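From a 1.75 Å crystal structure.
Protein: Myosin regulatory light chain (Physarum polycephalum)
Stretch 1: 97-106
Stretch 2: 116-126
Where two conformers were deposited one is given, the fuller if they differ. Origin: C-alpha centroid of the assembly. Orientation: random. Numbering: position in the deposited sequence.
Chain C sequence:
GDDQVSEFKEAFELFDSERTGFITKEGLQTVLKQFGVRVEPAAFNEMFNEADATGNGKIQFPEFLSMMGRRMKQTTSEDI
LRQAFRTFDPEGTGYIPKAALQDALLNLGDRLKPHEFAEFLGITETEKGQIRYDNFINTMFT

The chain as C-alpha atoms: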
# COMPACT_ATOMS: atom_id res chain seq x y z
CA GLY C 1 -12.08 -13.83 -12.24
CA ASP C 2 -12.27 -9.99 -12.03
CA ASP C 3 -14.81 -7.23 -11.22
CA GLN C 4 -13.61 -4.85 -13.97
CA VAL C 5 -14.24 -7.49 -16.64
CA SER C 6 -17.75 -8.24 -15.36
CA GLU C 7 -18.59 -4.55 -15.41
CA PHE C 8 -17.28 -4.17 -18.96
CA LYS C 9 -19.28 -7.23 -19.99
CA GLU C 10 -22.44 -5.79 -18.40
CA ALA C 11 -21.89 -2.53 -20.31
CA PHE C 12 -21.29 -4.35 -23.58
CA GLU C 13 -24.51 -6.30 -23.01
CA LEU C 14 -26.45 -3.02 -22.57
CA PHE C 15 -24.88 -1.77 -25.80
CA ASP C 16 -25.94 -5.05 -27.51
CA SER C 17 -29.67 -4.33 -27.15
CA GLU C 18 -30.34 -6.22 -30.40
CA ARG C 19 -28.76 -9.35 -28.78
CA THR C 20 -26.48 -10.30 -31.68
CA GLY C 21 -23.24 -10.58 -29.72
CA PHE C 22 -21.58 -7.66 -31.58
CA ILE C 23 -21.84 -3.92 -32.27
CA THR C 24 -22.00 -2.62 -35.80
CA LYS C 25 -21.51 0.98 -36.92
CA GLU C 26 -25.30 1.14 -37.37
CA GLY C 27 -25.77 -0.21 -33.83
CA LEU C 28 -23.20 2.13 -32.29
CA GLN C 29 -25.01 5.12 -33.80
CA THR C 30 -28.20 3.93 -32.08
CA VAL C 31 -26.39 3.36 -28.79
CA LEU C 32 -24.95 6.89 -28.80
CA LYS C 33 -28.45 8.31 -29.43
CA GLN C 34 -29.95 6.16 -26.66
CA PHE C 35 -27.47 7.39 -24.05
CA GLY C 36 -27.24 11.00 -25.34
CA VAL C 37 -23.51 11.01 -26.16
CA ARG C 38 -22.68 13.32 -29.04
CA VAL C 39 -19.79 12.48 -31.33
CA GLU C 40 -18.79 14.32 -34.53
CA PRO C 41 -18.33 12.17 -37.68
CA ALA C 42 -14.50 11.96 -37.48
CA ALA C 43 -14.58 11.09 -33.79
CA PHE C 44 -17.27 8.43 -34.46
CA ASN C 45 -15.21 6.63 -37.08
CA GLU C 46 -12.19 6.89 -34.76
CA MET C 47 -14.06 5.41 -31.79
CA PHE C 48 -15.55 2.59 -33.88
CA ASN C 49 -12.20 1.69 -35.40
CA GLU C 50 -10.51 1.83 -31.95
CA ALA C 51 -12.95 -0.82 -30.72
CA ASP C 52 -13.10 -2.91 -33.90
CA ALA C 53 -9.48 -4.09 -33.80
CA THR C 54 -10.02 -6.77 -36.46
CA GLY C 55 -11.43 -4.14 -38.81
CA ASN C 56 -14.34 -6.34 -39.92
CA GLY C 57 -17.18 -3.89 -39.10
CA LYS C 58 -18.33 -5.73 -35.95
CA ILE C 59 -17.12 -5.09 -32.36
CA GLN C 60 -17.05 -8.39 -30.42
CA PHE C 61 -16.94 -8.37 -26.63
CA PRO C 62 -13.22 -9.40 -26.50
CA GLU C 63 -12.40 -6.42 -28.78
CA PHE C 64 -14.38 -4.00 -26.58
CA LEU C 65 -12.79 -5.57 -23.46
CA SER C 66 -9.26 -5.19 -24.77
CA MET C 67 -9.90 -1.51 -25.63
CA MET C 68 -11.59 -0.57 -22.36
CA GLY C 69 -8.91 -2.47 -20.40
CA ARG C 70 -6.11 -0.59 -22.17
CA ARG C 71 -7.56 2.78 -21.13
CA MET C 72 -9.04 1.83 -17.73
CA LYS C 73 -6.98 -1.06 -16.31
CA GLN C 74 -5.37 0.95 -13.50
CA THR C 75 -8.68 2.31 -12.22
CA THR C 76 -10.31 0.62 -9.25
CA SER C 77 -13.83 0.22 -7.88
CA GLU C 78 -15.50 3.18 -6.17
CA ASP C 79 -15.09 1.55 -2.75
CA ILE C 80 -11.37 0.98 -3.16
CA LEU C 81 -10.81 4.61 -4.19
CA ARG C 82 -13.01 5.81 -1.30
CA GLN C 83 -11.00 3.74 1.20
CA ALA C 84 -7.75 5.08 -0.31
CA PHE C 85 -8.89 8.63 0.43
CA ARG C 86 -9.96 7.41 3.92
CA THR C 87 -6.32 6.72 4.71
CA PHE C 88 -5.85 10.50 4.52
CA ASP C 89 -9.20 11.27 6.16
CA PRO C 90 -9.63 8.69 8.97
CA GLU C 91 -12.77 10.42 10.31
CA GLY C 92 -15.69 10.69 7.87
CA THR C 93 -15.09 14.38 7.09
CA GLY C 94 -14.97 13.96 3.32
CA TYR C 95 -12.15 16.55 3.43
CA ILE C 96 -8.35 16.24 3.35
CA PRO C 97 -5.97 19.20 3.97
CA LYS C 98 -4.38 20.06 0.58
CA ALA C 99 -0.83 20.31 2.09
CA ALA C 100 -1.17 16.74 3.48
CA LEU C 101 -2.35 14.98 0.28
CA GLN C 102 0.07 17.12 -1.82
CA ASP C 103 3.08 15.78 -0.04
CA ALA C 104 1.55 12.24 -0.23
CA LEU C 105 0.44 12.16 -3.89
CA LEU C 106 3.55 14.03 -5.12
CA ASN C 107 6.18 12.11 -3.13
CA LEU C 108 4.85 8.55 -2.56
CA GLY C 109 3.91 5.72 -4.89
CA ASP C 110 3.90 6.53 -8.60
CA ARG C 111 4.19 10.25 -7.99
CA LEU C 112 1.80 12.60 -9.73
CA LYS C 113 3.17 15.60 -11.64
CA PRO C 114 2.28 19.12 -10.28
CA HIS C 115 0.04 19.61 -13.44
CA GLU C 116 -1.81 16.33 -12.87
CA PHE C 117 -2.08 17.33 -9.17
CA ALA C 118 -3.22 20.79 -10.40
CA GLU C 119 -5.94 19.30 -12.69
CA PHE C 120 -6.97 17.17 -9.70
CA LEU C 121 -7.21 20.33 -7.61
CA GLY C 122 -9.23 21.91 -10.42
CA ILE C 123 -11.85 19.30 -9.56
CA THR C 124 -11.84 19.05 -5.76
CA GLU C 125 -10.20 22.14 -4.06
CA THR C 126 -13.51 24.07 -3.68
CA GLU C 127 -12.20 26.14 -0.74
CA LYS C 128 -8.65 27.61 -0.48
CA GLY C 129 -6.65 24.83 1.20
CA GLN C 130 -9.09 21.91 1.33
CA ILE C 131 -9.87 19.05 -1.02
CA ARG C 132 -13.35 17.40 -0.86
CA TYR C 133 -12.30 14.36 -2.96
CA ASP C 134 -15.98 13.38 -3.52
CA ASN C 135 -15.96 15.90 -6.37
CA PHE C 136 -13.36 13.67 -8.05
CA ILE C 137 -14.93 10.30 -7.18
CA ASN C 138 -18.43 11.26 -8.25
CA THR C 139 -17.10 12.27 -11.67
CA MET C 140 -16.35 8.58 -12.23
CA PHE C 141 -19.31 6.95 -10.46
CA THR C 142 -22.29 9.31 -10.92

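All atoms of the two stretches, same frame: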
# COMPACT_ATOMS: atom_id res chain seq x y z
N PRO C 97 -6.78 17.98 4.13
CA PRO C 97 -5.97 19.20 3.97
C PRO C 97 -5.02 19.10 2.77
O PRO C 97 -4.24 18.08 2.70
CB PRO C 97 -5.15 19.25 5.28
CG PRO C 97 -5.93 18.44 6.24
CD PRO C 97 -6.56 17.33 5.44
N LYS C 98 -5.07 20.12 1.88
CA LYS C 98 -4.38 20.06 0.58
C LYS C 98 -2.84 19.93 0.73
O LYS C 98 -2.19 19.39 -0.16
CB LYS C 98 -4.79 21.25 -0.33
CG LYS C 98 -3.68 22.15 -0.86
CD LYS C 98 -3.46 21.99 -2.36
CE LYS C 98 -2.22 22.74 -2.82
NZ LYS C 98 -2.38 24.21 -2.75
N ALA C 99 -2.28 20.43 1.83
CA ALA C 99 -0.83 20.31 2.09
C ALA C 99 -0.40 18.87 2.49
O ALA C 99 0.73 18.44 2.22
CB ALA C 99 -0.39 21.32 3.17
N ALA C 100 -1.34 18.15 3.10
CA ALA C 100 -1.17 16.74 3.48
C ALA C 100 -1.23 15.74 2.32
O ALA C 100 -0.38 14.84 2.24
CB ALA C 100 -2.21 16.36 4.52
N LEU C 101 -2.25 15.85 1.45
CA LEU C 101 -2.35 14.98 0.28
C LEU C 101 -1.20 15.33 -0.70
O LEU C 101 -0.64 14.45 -1.35
CB LEU C 101 -3.75 15.12 -0.41
CG LEU C 101 -4.44 13.92 -1.12
CD1 LEU C 101 -4.39 12.62 -0.31
CD2 LEU C 101 -5.91 14.24 -1.48
N GLN C 102 -0.89 16.63 -0.80
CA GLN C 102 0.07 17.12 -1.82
C GLN C 102 1.38 16.43 -1.56
O GLN C 102 1.96 15.85 -2.45
CB GLN C 102 0.25 18.65 -1.82
CG GLN C 102 1.29 19.16 -2.84
CD GLN C 102 1.27 20.67 -3.03
OE1 GLN C 102 0.27 21.24 -3.47
NE2 GLN C 102 2.40 21.33 -2.72
N ASP C 103 1.82 16.45 -0.31
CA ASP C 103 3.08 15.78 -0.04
C ASP C 103 2.93 14.25 -0.30
O ASP C 103 3.80 13.65 -0.92
CB ASP C 103 3.77 16.21 1.30
CG ASP C 103 2.91 16.02 2.56
OD1 ASP C 103 2.22 14.94 2.68
OD2 ASP C 103 2.92 16.92 3.53
N ALA C 104 1.78 13.67 0.03
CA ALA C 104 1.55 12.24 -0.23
C ALA C 104 1.50 11.87 -1.72
O ALA C 104 2.21 10.99 -2.17
CB ALA C 104 0.27 11.78 0.44
N LEU C 105 0.65 12.54 -2.48
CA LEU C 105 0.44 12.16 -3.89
C LEU C 105 1.62 12.56 -4.78
O LEU C 105 1.80 12.01 -5.86
CB LEU C 105 -0.84 12.79 -4.43
CG LEU C 105 -2.12 12.37 -3.72
CD1 LEU C 105 -3.35 12.84 -4.52
CD2 LEU C 105 -2.18 10.86 -3.51
N LEU C 106 2.40 13.55 -4.34
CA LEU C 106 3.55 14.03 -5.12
C LEU C 106 4.84 13.32 -4.76
O LEU C 106 5.80 13.36 -5.53
CB LEU C 106 3.74 15.55 -4.94
CG LEU C 106 2.82 16.46 -5.79
CD1 LEU C 106 3.26 16.46 -7.25
CD2 LEU C 106 1.33 16.09 -5.71
N GLU C 116 -0.76 17.31 -13.12
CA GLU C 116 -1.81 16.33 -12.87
C GLU C 116 -2.43 16.64 -11.51
O GLU C 116 -3.65 16.60 -11.37
CB GLU C 116 -1.27 14.89 -12.87
CG GLU C 116 -0.72 14.40 -14.20
CD GLU C 116 0.03 13.08 -14.05
OE1 GLU C 116 0.67 12.89 -12.99
OE2 GLU C 116 -0.03 12.24 -14.98
N PHE C 117 -1.59 17.03 -10.53
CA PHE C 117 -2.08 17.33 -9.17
C PHE C 117 -2.87 18.65 -9.20
O PHE C 117 -3.82 18.84 -8.42
CB PHE C 117 -0.95 17.38 -8.10
CG PHE C 117 -1.47 17.56 -6.67
CD1 PHE C 117 -2.19 16.51 -6.02
CD2 PHE C 117 -1.33 18.79 -6.02
CE1 PHE C 117 -2.70 16.66 -4.72
CE2 PHE C 117 -1.83 18.96 -4.71
CZ PHE C 117 -2.53 17.91 -4.07
N ALA C 118 -2.51 19.52 -10.15
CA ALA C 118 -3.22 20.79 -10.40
C ALA C 118 -4.57 20.55 -11.08
O ALA C 118 -5.55 21.23 -10.75
CB ALA C 118 -2.38 21.73 -11.24
N GLU C 119 -4.64 19.64 -12.05
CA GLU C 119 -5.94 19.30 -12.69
C GLU C 119 -6.85 18.66 -11.64
O GLU C 119 -8.04 18.92 -11.58
CB GLU C 119 -5.78 18.37 -13.91
CG GLU C 119 -5.25 19.04 -15.17
CD GLU C 119 -5.64 18.33 -16.46
OE1 GLU C 119 -4.82 17.54 -16.98
OE2 GLU C 119 -6.77 18.55 -16.96
N PHE C 120 -6.26 17.82 -10.79
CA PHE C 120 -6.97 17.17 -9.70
C PHE C 120 -7.56 18.19 -8.72
O PHE C 120 -8.71 18.03 -8.24
CB PHE C 120 -6.04 16.20 -8.95
CG PHE C 120 -6.65 15.62 -7.72
CD1 PHE C 120 -6.15 15.92 -6.45
CD2 PHE C 120 -7.76 14.78 -7.81
CE1 PHE C 120 -6.75 15.39 -5.32
CE2 PHE C 120 -8.35 14.24 -6.69
CZ PHE C 120 -7.84 14.55 -5.43
N LEU C 121 -6.76 19.24 -8.45
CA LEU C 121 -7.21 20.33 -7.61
C LEU C 121 -8.32 21.10 -8.30
O LEU C 121 -9.21 21.62 -7.64
CB LEU C 121 -6.07 21.30 -7.34
CG LEU C 121 -4.94 20.78 -6.49
CD1 LEU C 121 -3.86 21.84 -6.40
CD2 LEU C 121 -5.46 20.37 -5.11
N GLY C 122 -8.24 21.20 -9.63
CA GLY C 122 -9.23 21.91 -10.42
C GLY C 122 -10.60 21.28 -10.28
O GLY C 122 -11.61 21.92 -10.55
N ILE C 123 -10.62 20.01 -9.87
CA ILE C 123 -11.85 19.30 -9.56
C ILE C 123 -12.29 19.46 -8.10
O ILE C 123 -13.45 19.73 -7.84
CB ILE C 123 -11.70 17.80 -9.89
CG1 ILE C 123 -11.44 17.59 -11.38
CG2 ILE C 123 -12.96 17.02 -9.46
CD1 ILE C 123 -10.94 16.17 -11.71
N THR C 124 -11.38 19.29 -7.14
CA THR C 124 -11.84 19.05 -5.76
C THR C 124 -11.34 20.01 -4.61
O THR C 124 -11.67 19.79 -3.40
CB THR C 124 -11.55 17.59 -5.37
OG1 THR C 124 -12.29 17.27 -4.18
CG2 THR C 124 -10.07 17.46 -4.99
N GLU C 125 -10.57 21.05 -4.99
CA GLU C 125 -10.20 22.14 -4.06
C GLU C 125 -11.19 23.33 -4.06
O GLU C 125 -10.83 24.46 -4.41
CB GLU C 125 -8.78 22.66 -4.36
CG GLU C 125 -8.15 23.41 -3.18
CD GLU C 125 -6.66 23.80 -3.40
OE1 GLU C 125 -6.10 23.48 -4.46
OE2 GLU C 125 -6.05 24.43 -2.49
N THR C 126 -12.43 23.07 -3.63
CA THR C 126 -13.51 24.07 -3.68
C THR C 126 -13.23 25.31 -2.81
O THR C 126 -13.52 26.44 -3.22
CB THR C 126 -14.87 23.43 -3.27
OG1 THR C 126 -14.84 23.07 -1.88
CG2 THR C 126 -15.11 22.10 -4.01

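Two helices, 98-106 and 116-124, pack with their N-to-C directions 144° apart, well on the antiparallel side, and their axes come no closer than 11.4 Å, a wide spacing filled largely by Phe117, with leucines, Lys98 and Phe120 around it. No hydrogen bond crosses the interface; the helices' backbone hydrogen bonds run within each stretch. Pro97 O, at the N-cap position, accepts from Ala100 N at 2.9 Å. The same Pro97 O accepts from Leu101 N at 3.2 Å. Proline suits this place because the start of a helix does not need the amide hydrogen that proline lacks.

Phe117 is the centre of the contact. Its chi1 is t (-174°), and the CA-to-CB bond already points toward the first helix, so the ring extends across the gap and sits as a knob among Lys98, Gln102, Leu105 and Leu106. A flat, broad side chain can offer different surfaces to different neighbours. Leu106 covers one face: its CA-to-CB bond leaves sideways, but chi1 and chi2 both near m (-81° and -74°) bring the end of the side chain nearer, and Leu106 CD2 lies 3.7 Å from the centroid of the Phe117 ring in a CH-pi contact. Leu105, with chi1 m and chi2 t, a common leucine rotamer, instead meets the edge, with its CD1 3.9 Å from Phe117 CE1. Gln102 is extended through chi1 and chi2 (both t), and its OE1 lies 3.3 Å from Phe117 CE2. Here a flexible polar chain serves the partly exposed margin, and its amide oxygen is the part that meets the ring.

One turn further along the second helix, Phe120 also has chi1 t, and its given conformer reaches Leu101 and Leu105. Leu101 CD2 approaches the edge of its ring, 4.1 Å from Phe120 CE1, while Leu105 CD1 is 4.3 Å from that same Phe120 CE1, so Leu105 touches both aromatic rings. These residues are buried, where purely apolar side chains leave no polar group unsatisfied.

At the other end of the contact, Lys98 combines two kinds of chemistry. Its chi1 and chi2 are off the usual wells (123° and 110°), but chi3 is t, and the aliphatic chain passes close to the second helix: Lys98 CD is 3.8 Å from Leu121 CD2 and 4.2 Å from Phe117 CE2. The ammonium then makes a long salt bridge, 3.7 Å from Lys98 NZ to Glu125 OE2. Glu125, the first residue to leave helical phi/psi, points its CA-to-CB bond toward the first helix and is extended, chi1 and chi2 both t. Lysine suits this partly exposed place because its methylenes can pack on apolar neighbours while its charge finds a carboxylate.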